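Nucleoside-diphosphate-sugar epimerase (Pseudomonas aeruginosa, PDB 2X4G) probably acts on nucleotide-linked sugars or related substrates with a nicotinamide cofactor, as members of the NAD-dependent epimerase/dehydratase family do, though its own substrate is not established. Local coordinates at residues A[14-19]-A[36-41]; A[29-34]-A[53-58]; A[211-216]-A[245-250]. All blocks are in the same frame, centred on the assembly; numbering follows the deposited sequence.

Interaction 1 of 3, residues A[14-19]-A[36-41]; sequences VKYAVL and AGHDLV
With CG anti to the carbonyl carbon in both Tyr-16 (chi1 -63°) and His-38 (chi1 -57°), the two rings meet beside the start of a parallel strand pair. The tyrosine turns an edge toward the imidazole in a T-shaped stack, its plane 85° from that of His-38 and the centroids 5.1 Å apart. Tyr-16 CE1 makes the closest approach, 3.5 Å from His-38 ND1, above the histidine ring and offset toward its rim; the carbonyl oxygen of Ala-36 lies over the opposite face. Val-14 adds its CB near His-38 CD2 and sets CG1 against one face of the tyrosine. The phenol oxygen reaches past the stack to hydrogen-bond Glu-231 of helix 219-232.

Away from the rings, backbone bonds alternate between the two strands. Asp-39 N donates to Val-14 O, Tyr-16 N to Asp-39 O and Val-18 N to Val-41 O; between the last two, Val-41 N donates to Tyr-16 O at 2.9 Å, nearly straight at the hydrogen. Lys-15, Ala-17, Asp-39 and Val-41 share one face of the sheet. There Ala-17 CB rests 3.9 Å from Val-41 CB, while the aliphatic part of Lys-15 crosses Asp-39 CB and Val-41 CG2 with its CG; its NZ forms a salt bridge with Glu-59 rather than with Asp-39. On the other face Val-18 CG2 meets Leu-40 CD1 at 4.0 Å, and both side chains pack on Ile-33 of helix 24-35.

That helix closes in a Schellman motif at Gly-37, whose positive phi turns the chain back into strand 39-44. Strand 15-19, helix 24-35 and strand 39-44 thus form the first beta-alpha-beta unit of a Rossmann fold, whose glycine-rich turn after the first strand binds the dinucleotide in this family.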
loop_
_atom_site.group_PDB
_atom_site.type_symbol
_atom_site.label_atom_id
_atom_site.label_comp_id
_atom_site.label_asym_id
_atom_site.label_seq_id
_atom_site.Cartn_x
_atom_site.Cartn_y
_atom_site.Cartn_z
ATOM N N VAL A 14 22.694 25.799 33.164
ATOM C CA VAL A 14 22.785 25.335 31.776
ATOM C C VAL A 14 21.398 25.280 31.112
ATOM O O VAL A 14 20.413 24.934 31.742
ATOM C CB VAL A 14 23.554 23.998 31.698
ATOM C CG1 VAL A 14 23.606 23.486 30.302
ATOM C CG2 VAL A 14 24.964 24.192 32.195
ATOM N N LYS A 15 21.327 25.650 29.839
ATOM C CA LYS A 15 20.053 25.730 29.111
ATOM C C LYS A 15 20.103 24.771 27.914
ATOM O O LYS A 15 20.973 24.915 27.037
ATOM C CB LYS A 15 19.849 27.167 28.624
ATOM C CG LYS A 15 18.433 27.711 28.702
ATOM C CD LYS A 15 18.382 29.155 28.181
ATOM C CE LYS A 15 17.634 30.077 29.123
ATOM N NZ LYS A 15 17.322 31.402 28.514
ATOM N N TYR A 16 19.212 23.782 27.889
ATOM C CA TYR A 16 19.131 22.855 26.760
ATOM C C TYR A 16 17.750 22.910 26.137
ATOM O O TYR A 16 16.757 23.020 26.849
ATOM C CB TYR A 16 19.440 21.413 27.170
ATOM C CG TYR A 16 20.852 21.170 27.692
ATOM C CD1 TYR A 16 21.057 20.723 28.981
ATOM C CD2 TYR A 16 21.975 21.360 26.892
ATOM C CE1 TYR A 16 22.315 20.482 29.468
ATOM C CE2 TYR A 16 23.245 21.119 27.381
ATOM C CZ TYR A 16 23.395 20.679 28.675
ATOM O OH TYR A 16 24.617 20.428 29.229
ATOM N N ALA A 17 17.699 22.825 24.806
ATOM C CA ALA A 17 16.449 22.902 24.053
ATOM C C ALA A 17 16.109 21.562 23.436
ATOM O O ALA A 17 16.991 20.756 23.207
ATOM C CB ALA A 17 16.554 23.954 22.957
ATOM N N VAL A 18 14.821 21.346 23.164
ATOM C CA VAL A 18 14.332 20.141 22.497
ATOM C C VAL A 18 13.347 20.533 21.407
ATOM O O VAL A 18 12.391 21.249 21.684
ATOM C CB VAL A 18 13.553 19.233 23.481
ATOM C CG1 VAL A 18 13.194 17.910 22.817
ATOM C CG2 VAL A 18 14.343 18.993 24.747
ATOM N N LEU A 19 13.578 20.095 20.171
ATOM C CA LEU A 19 12.563 20.185 19.116
ATOM C C LEU A 19 11.871 18.860 19.055
ATOM O O LEU A 19 12.533 17.826 19.129
ATOM C CB LEU A 19 13.178 20.453 17.748
ATOM C CG LEU A 19 13.683 21.889 17.610
ATOM C CD1 LEU A 19 15.086 22.011 18.239
ATOM C CD2 LEU A 19 13.668 22.368 16.176
ATOM N N ALA A 36 17.590 16.709 35.553
ATOM C CA ALA A 36 18.989 17.097 35.803
ATOM C C ALA A 36 19.142 18.512 36.401
ATOM O O ALA A 36 20.254 18.943 36.701
ATOM C CB ALA A 36 19.816 16.979 34.518
ATOM N N GLY A 37 18.031 19.232 36.557
ATOM C CA GLY A 37 18.064 20.607 37.064
ATOM C C GLY A 37 18.637 21.634 36.099
ATOM O O GLY A 37 19.173 22.638 36.515
ATOM N N HIS A 38 18.527 21.387 34.803
ATOM C CA HIS A 38 18.867 22.385 33.808
ATOM C C HIS A 38 17.646 23.225 33.441
ATOM O O HIS A 38 16.518 22.884 33.776
ATOM C CB HIS A 38 19.465 21.690 32.601
ATOM C CG HIS A 38 20.660 20.866 32.953
ATOM N ND1 HIS A 38 20.820 19.561 32.542
ATOM C CD2 HIS A 38 21.732 21.150 33.734
ATOM C CE1 HIS A 38 21.948 19.082 33.036
ATOM N NE2 HIS A 38 22.517 20.024 33.765
ATOM N N ASP A 39 17.890 24.356 32.789
ATOM C CA ASP A 39 16.826 25.175 32.255
ATOM C C ASP A 39 16.405 24.555 30.937
ATOM O O ASP A 39 17.244 24.263 30.087
ATOM C CB ASP A 39 17.299 26.612 32.053
ATOM C CG ASP A 39 17.353 27.406 33.358
ATOM O OD1 ASP A 39 18.098 28.414 33.376
ATOM O OD2 ASP A 39 16.646 27.048 34.349
ATOM N N LEU A 40 15.103 24.349 30.777
ATOM C CA LEU A 40 14.577 23.650 29.621
ATOM C C LEU A 40 13.963 24.635 28.664
ATOM O O LEU A 40 13.124 25.459 29.059
ATOM C CB LEU A 40 13.510 22.676 30.069
ATOM C CG LEU A 40 12.690 21.974 29.009
ATOM C CD1 LEU A 40 13.590 21.189 28.048
ATOM C CD2 LEU A 40 11.667 21.079 29.741
ATOM N N VAL A 41 14.386 24.557 27.410
ATOM C CA VAL A 41 13.727 25.290 26.343
ATOM C C VAL A 41 13.060 24.283 25.400
ATOM O O VAL A 41 13.641 23.248 25.082
ATOM C CB VAL A 41 14.720 26.196 25.577
ATOM C CG1 VAL A 41 14.054 26.821 24.356
ATOM C CG2 VAL A 41 15.285 27.277 26.510
#

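Interaction 2 of 3, residues A[29-34]-A[53-58]; sequences AARAIR and LAYLEP
Leu-56 divides its two methyl groups between different turns of the helix that carries Ala-30, Arg-31 and Arg-34. Its CG is anti to the carbonyl carbon (chi1 -59°), and from there CD1 reaches Ala-30 CB at 3.8 Å and the backbone nitrogen of Arg-31 at 3.9 Å. Leu-56 CD2 instead lies 4.0 Å from Arg-34 CG, the two side chains sliding past each other in opposite directions. Leu-53 CD2 adds a lighter contact to Ala-30 CB at 4.2 Å, so the alanine methyl is met by two leucines.

Two arginines flank this apolar centre with different shapes. Arg-34 bends at both chi2 and chi3 and folds back so that Arg-34 NE donates a hydrogen bond to Leu-56 O at 3.1 Å. The nitrogen lies in the plane of that carbonyl, whereas the oxygen is tilted somewhat out of the guanidinium plane. Arg-31 stays extended through CD, then bends at chi3, and its guanidinium comes to the hydroxyl of Tyr-55. NE donates to Tyr-55 OH at 3.0 Å with a bent N-H...O angle of 131°; NH2 makes a second, weak bond to the same oxygen at 3.2 Å. The side chains cross at about a right angle.

Tyr-55 adopts the crowded position, CG between the backbone N and the carbonyl carbon (chi1 74°). Leu-56 CG covers one face of its ring, toward the rim. The hydroxyl also hydrogen-bonds His-27, so it is gripped from two places on one helix.

The contact thus ties the middle and end of helix 24-35 to the 3-10 turn leading into strand 59-62. Leu-53 and Leu-56 continue onto Leu-42 and Leu-40 of strand 39-44, while the helix is backed by Leu-227 and Arg-224 of helix 219-232.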
loop_
_atom_site.group_PDB
_atom_site.type_symbol
_atom_site.label_atom_id
_atom_site.label_comp_id
_atom_site.label_asym_id
_atom_site.label_seq_id
_atom_site.Cartn_x
_atom_site.Cartn_y
_atom_site.Cartn_z
ATOM N N ALA A 29 13.049 13.304 26.695
ATOM C CA ALA A 29 14.287 14.099 26.743
ATOM C C ALA A 29 14.021 15.335 27.600
ATOM O O ALA A 29 14.785 15.637 28.503
ATOM C CB ALA A 29 14.751 14.493 25.376
ATOM N N ALA A 30 12.915 16.023 27.326
ATOM C CA ALA A 30 12.557 17.235 28.046
ATOM C C ALA A 30 12.555 16.986 29.558
ATOM O O ALA A 30 13.220 17.697 30.322
ATOM C CB ALA A 30 11.214 17.741 27.584
ATOM N N ARG A 31 11.833 15.957 29.974
ATOM C CA ARG A 31 11.815 15.530 31.366
ATOM C C ARG A 31 13.186 15.264 31.983
ATOM O O ARG A 31 13.422 15.550 33.141
ATOM C CB ARG A 31 11.046 14.232 31.466
ATOM C CG ARG A 31 9.583 14.354 31.274
ATOM C CD ARG A 31 8.974 12.971 31.328
ATOM N NE ARG A 31 7.662 13.108 31.888
ATOM C CZ ARG A 31 7.271 12.683 33.078
ATOM N NH1 ARG A 31 8.055 11.983 33.853
ATOM N NH2 ARG A 31 6.036 12.945 33.462
ATOM N N ALA A 32 14.062 14.639 31.215
ATOM C CA ALA A 32 15.387 14.307 31.688
ATOM C C ALA A 32 16.186 15.570 31.938
ATOM O O ALA A 32 16.972 15.622 32.881
ATOM C CB ALA A 32 16.102 13.400 30.678
ATOM N N ILE A 33 15.983 16.577 31.087
ATOM C CA ILE A 33 16.622 17.884 31.225
ATOM C C ILE A 33 16.098 18.570 32.464
ATOM O O ILE A 33 16.840 19.183 33.185
ATOM C CB ILE A 33 16.339 18.784 30.011
ATOM C CG1 ILE A 33 17.011 18.236 28.733
ATOM C CG2 ILE A 33 16.821 20.186 30.251
ATOM C CD1 ILE A 33 16.436 18.813 27.415
ATOM N N ARG A 34 14.808 18.467 32.713
ATOM C CA ARG A 34 14.226 18.980 33.938
ATOM C C ARG A 34 14.744 18.201 35.151
ATOM O O ARG A 34 15.135 18.799 36.138
ATOM C CB ARG A 34 12.701 18.926 33.846
ATOM C CG ARG A 34 11.927 19.286 35.125
ATOM C CD ARG A 34 12.401 20.595 35.749
ATOM N NE ARG A 34 12.348 21.716 34.819
ATOM C CZ ARG A 34 13.226 22.723 34.798
ATOM N NH1 ARG A 34 14.268 22.735 35.669
ATOM N NH2 ARG A 34 13.069 23.716 33.900
ATOM N N LEU A 53 3.275 20.125 28.225
ATOM C CA LEU A 53 4.549 20.113 28.929
ATOM C C LEU A 53 4.702 21.304 29.883
ATOM O O LEU A 53 5.771 21.507 30.488
ATOM C CB LEU A 53 5.708 20.065 27.924
ATOM C CG LEU A 53 5.995 18.670 27.369
ATOM C CD1 LEU A 53 4.857 18.213 26.500
ATOM C CD2 LEU A 53 7.277 18.655 26.581
ATOM N N ALA A 54 3.633 22.073 30.053
ATOM C CA ALA A 54 3.676 23.231 30.949
ATOM C C ALA A 54 4.139 22.863 32.371
ATOM O O ALA A 54 4.845 23.632 33.005
ATOM C CB ALA A 54 2.309 23.938 30.987
ATOM N N TYR A 55 3.764 21.683 32.852
ATOM C CA TYR A 55 4.182 21.200 34.173
ATOM C C TYR A 55 5.711 21.210 34.370
ATOM O O TYR A 55 6.182 21.362 35.500
ATOM C CB TYR A 55 3.593 19.811 34.464
ATOM C CG TYR A 55 4.237 18.663 33.697
ATOM C CD1 TYR A 55 3.927 18.423 32.357
ATOM C CD2 TYR A 55 5.145 17.808 34.314
ATOM C CE1 TYR A 55 4.503 17.389 31.661
ATOM C CE2 TYR A 55 5.740 16.765 33.606
ATOM C CZ TYR A 55 5.412 16.564 32.277
ATOM O OH TYR A 55 5.987 15.537 31.566
ATOM N N LEU A 56 6.480 21.089 33.287
ATOM C CA LEU A 56 7.947 21.185 33.373
ATOM C C LEU A 56 8.438 22.623 33.577
ATOM O O LEU A 56 9.640 22.852 33.771
ATOM C CB LEU A 56 8.624 20.578 32.128
ATOM C CG LEU A 56 8.349 19.093 31.809
ATOM C CD1 LEU A 56 9.033 18.686 30.523
ATOM C CD2 LEU A 56 8.795 18.204 32.940
ATOM N N GLU A 57 7.508 23.581 33.556
ATOM C CA GLU A 57 7.825 25.006 33.639
ATOM C C GLU A 57 8.875 25.354 32.619
ATOM O O GLU A 57 9.908 25.904 32.973
ATOM C CB GLU A 57 8.296 25.394 35.041
ATOM C CG GLU A 57 7.165 25.340 36.085
ATOM C CD GLU A 57 7.635 25.719 37.480
ATOM O OE1 GLU A 57 8.382 26.708 37.595
ATOM O OE2 GLU A 57 7.254 25.034 38.458
ATOM N N PRO A 58 8.602 25.036 31.341
ATOM C CA PRO A 58 9.543 25.235 30.254
ATOM C C PRO A 58 9.527 26.649 29.787
ATOM O O PRO A 58 8.578 27.368 30.055
ATOM C CB PRO A 58 8.967 24.359 29.137
ATOM C CG PRO A 58 7.498 24.458 29.327
ATOM C CD PRO A 58 7.277 24.622 30.833
#

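Interaction 3 of 3, residues A[211-216]-A[245-250]; sequences AGQRNV and NLEMAD
Arg-214 and Leu-246 exchange two backbone hydrogen bonds as the hydrogen-bonded pair of an antiparallel strand pair, part of the sheet's far end, where the parallel order of the Rossmann-like core gives way. Arg-214 N donates to Leu-246 O at 3.0 Å, and Leu-246 N to Arg-214 O at 2.8 Å. Beyond them, Met-248 N, in the first turn of helix 248-259, donates to Gly-212 O at 2.9 Å, so the pairing runs on past the strand end.

The closer packing lies on the face of Arg-214 and Leu-246. Met-248, bent at chi2 and chi3, sets CE 3.6 Å from Arg-214 CD, at the edge of the guanidinium, whose NH1 bonds Tyr-128. Val-216 CG2 meets Leu-246 CD2 at 4.1 Å, and Leu-251 and Leu-323 cover both.

Across the sheet the contact is looser and polar. Gln-213 and Glu-247, a non-hydrogen-bonded pair, are partly exposed; Gln-213 OE1 comes no nearer than 4.3 Å to Glu-247 OE2, and no bond joins them. Glu-247 occupies the N-cap position of helix 248-259.

Further along this face polarity becomes specific: Asn-215 OD1 accepts from Gly-243 N, Asn-245 OD1 from Leu-306 N, and Asn-215 ND2 donates to Asn-245 OD1 at 2.9 Å from above that carbonyl's plane, the two amides 66° apart.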
loop_
_atom_site.group_PDB
_atom_site.type_symbol
_atom_site.label_atom_id
_atom_site.label_comp_id
_atom_site.label_asym_id
_atom_site.label_seq_id
_atom_site.Cartn_x
_atom_site.Cartn_y
_atom_site.Cartn_z
ATOM N N ALA A 211 8.406 -13.444 12.659
ATOM C CA ALA A 211 9.679 -13.683 13.359
ATOM C C ALA A 211 10.675 -12.558 13.102
ATOM O O ALA A 211 10.764 -12.024 11.986
ATOM C CB ALA A 211 10.283 -15.040 12.949
ATOM N N GLY A 212 11.424 -12.194 14.136
ATOM C CA GLY A 212 12.378 -11.093 14.017
ATOM C C GLY A 212 13.067 -10.718 15.316
ATOM O O GLY A 212 12.552 -10.950 16.413
ATOM N N GLN A 213 14.240 -10.122 15.182
ATOM C CA GLN A 213 15.027 -9.728 16.330
ATOM C C GLN A 213 14.860 -8.236 16.488
ATOM O O GLN A 213 14.817 -7.522 15.501
ATOM C CB GLN A 213 16.504 -10.060 16.093
ATOM C CG GLN A 213 16.759 -11.460 15.578
ATOM C CD GLN A 213 18.218 -11.830 15.682
ATOM O OE1 GLN A 213 18.582 -12.809 16.365
ATOM N NE2 GLN A 213 19.078 -11.025 15.046
ATOM N N ARG A 214 14.795 -7.760 17.725
ATOM C CA ARG A 214 14.567 -6.345 17.985
ATOM C C ARG A 214 15.121 -5.921 19.324
ATOM O O ARG A 214 15.111 -6.701 20.258
ATOM C CB ARG A 214 13.069 -6.076 17.964
ATOM C CG ARG A 214 12.734 -4.608 17.879
ATOM C CD ARG A 214 11.259 -4.383 17.614
ATOM N NE ARG A 214 10.889 -4.785 16.261
ATOM C CZ ARG A 214 11.133 -4.067 15.165
ATOM N NH1 ARG A 214 11.766 -2.895 15.242
ATOM N NH2 ARG A 214 10.754 -4.540 13.980
ATOM N N ASN A 215 15.602 -4.685 19.409
ATOM C CA ASN A 215 15.958 -4.072 20.691
ATOM C C ASN A 215 14.922 -3.046 21.100
ATOM O O ASN A 215 14.623 -2.101 20.348
ATOM C CB ASN A 215 17.322 -3.401 20.662
ATOM C CG ASN A 215 17.793 -2.972 22.060
ATOM O OD1 ASN A 215 17.607 -1.825 22.455
ATOM N ND2 ASN A 215 18.391 -3.899 22.810
ATOM N N VAL A 216 14.389 -3.251 22.304
ATOM C CA VAL A 216 13.362 -2.412 22.893
ATOM C C VAL A 216 13.973 -1.629 24.048
ATOM O O VAL A 216 14.804 -2.167 24.774
ATOM C CB VAL A 216 12.214 -3.292 23.397
ATOM C CG1 VAL A 216 11.317 -2.542 24.379
ATOM C CG2 VAL A 216 11.417 -3.772 22.225
ATOM N N ASN A 245 17.403 -6.926 24.154
ATOM C CA ASN A 245 17.331 -7.661 22.901
ATOM C C ASN A 245 16.292 -8.757 23.032
ATOM O O ASN A 245 16.273 -9.487 23.998
ATOM C CB ASN A 245 18.679 -8.239 22.538
ATOM C CG ASN A 245 19.669 -7.181 22.183
ATOM O OD1 ASN A 245 19.384 -6.260 21.440
ATOM N ND2 ASN A 245 20.830 -7.306 22.710
ATOM N N LEU A 246 15.420 -8.851 22.047
ATOM C CA LEU A 246 14.155 -9.523 22.219
ATOM C C LEU A 246 13.706 -10.167 20.926
ATOM O O LEU A 246 13.708 -9.525 19.886
ATOM C CB LEU A 246 13.130 -8.449 22.593
ATOM C CG LEU A 246 12.201 -8.705 23.758
ATOM C CD1 LEU A 246 12.962 -9.305 24.926
ATOM C CD2 LEU A 246 11.595 -7.397 24.142
ATOM N N GLU A 247 13.299 -11.423 20.979
ATOM C CA GLU A 247 12.573 -12.002 19.864
ATOM C C GLU A 247 11.159 -11.378 19.819
ATOM O O GLU A 247 10.557 -11.090 20.857
ATOM C CB GLU A 247 12.502 -13.533 20.013
ATOM C CG GLU A 247 13.840 -14.280 19.825
ATOM C CD GLU A 247 14.266 -14.385 18.371
ATOM O OE1 GLU A 247 13.540 -13.853 17.510
ATOM O OE2 GLU A 247 15.320 -14.993 18.078
ATOM N N MET A 248 10.637 -11.165 18.618
ATOM C CA MET A 248 9.277 -10.672 18.455
ATOM C C MET A 248 8.249 -11.630 19.015
ATOM O O MET A 248 7.174 -11.198 19.427
ATOM C CB MET A 248 8.957 -10.399 16.985
ATOM C CG MET A 248 9.396 -9.033 16.492
ATOM S SD MET A 248 8.316 -7.709 17.110
ATOM C CE MET A 248 9.289 -7.198 18.514
ATOM N N ALA A 249 8.554 -12.927 19.001
ATOM C CA ALA A 249 7.716 -13.922 19.672
ATOM C C ALA A 249 7.534 -13.579 21.152
ATOM O O ALA A 249 6.433 -13.640 21.680
ATOM C CB ALA A 249 8.337 -15.291 19.537
ATOM N N ASP A 250 8.623 -13.212 21.811
ATOM C CA ASP A 250 8.627 -12.995 23.255
ATOM C C ASP A 250 8.057 -11.613 23.644
ATOM O O ASP A 250 7.336 -11.495 24.630
ATOM C CB ASP A 250 10.050 -13.211 23.816
ATOM C CG ASP A 250 10.553 -14.671 23.631
ATOM O OD1 ASP A 250 9.790 -15.631 23.881
ATOM O OD2 ASP A 250 11.727 -14.865 23.249
#

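Interactions 1 and 2 adjoin, their centres about 8 Å apart, and meet at helix 24-35, which supplies one side of interaction 2 and packs on the strands of interaction 1 through Ile-33, against Val-18 and Leu-40. Leu-40 CD2 also meets Leu-56 CD1 at 3.6 Å. All three are partly buried: interaction 1, a parallel backbone pairing, has mostly buried residues; interaction 2, leucine packing edged by arginine bonds, mixes buried and exposed ones; interaction 3 is mostly partly exposed, with Asn-215 and Val-216 buried. Interaction 3 lies across the chain's centre in the same sheet as interaction 1. Its pairing is antiparallel, and its side chains add an amide-amide hydrogen bond, whereas those of interaction 1 add an aromatic stack.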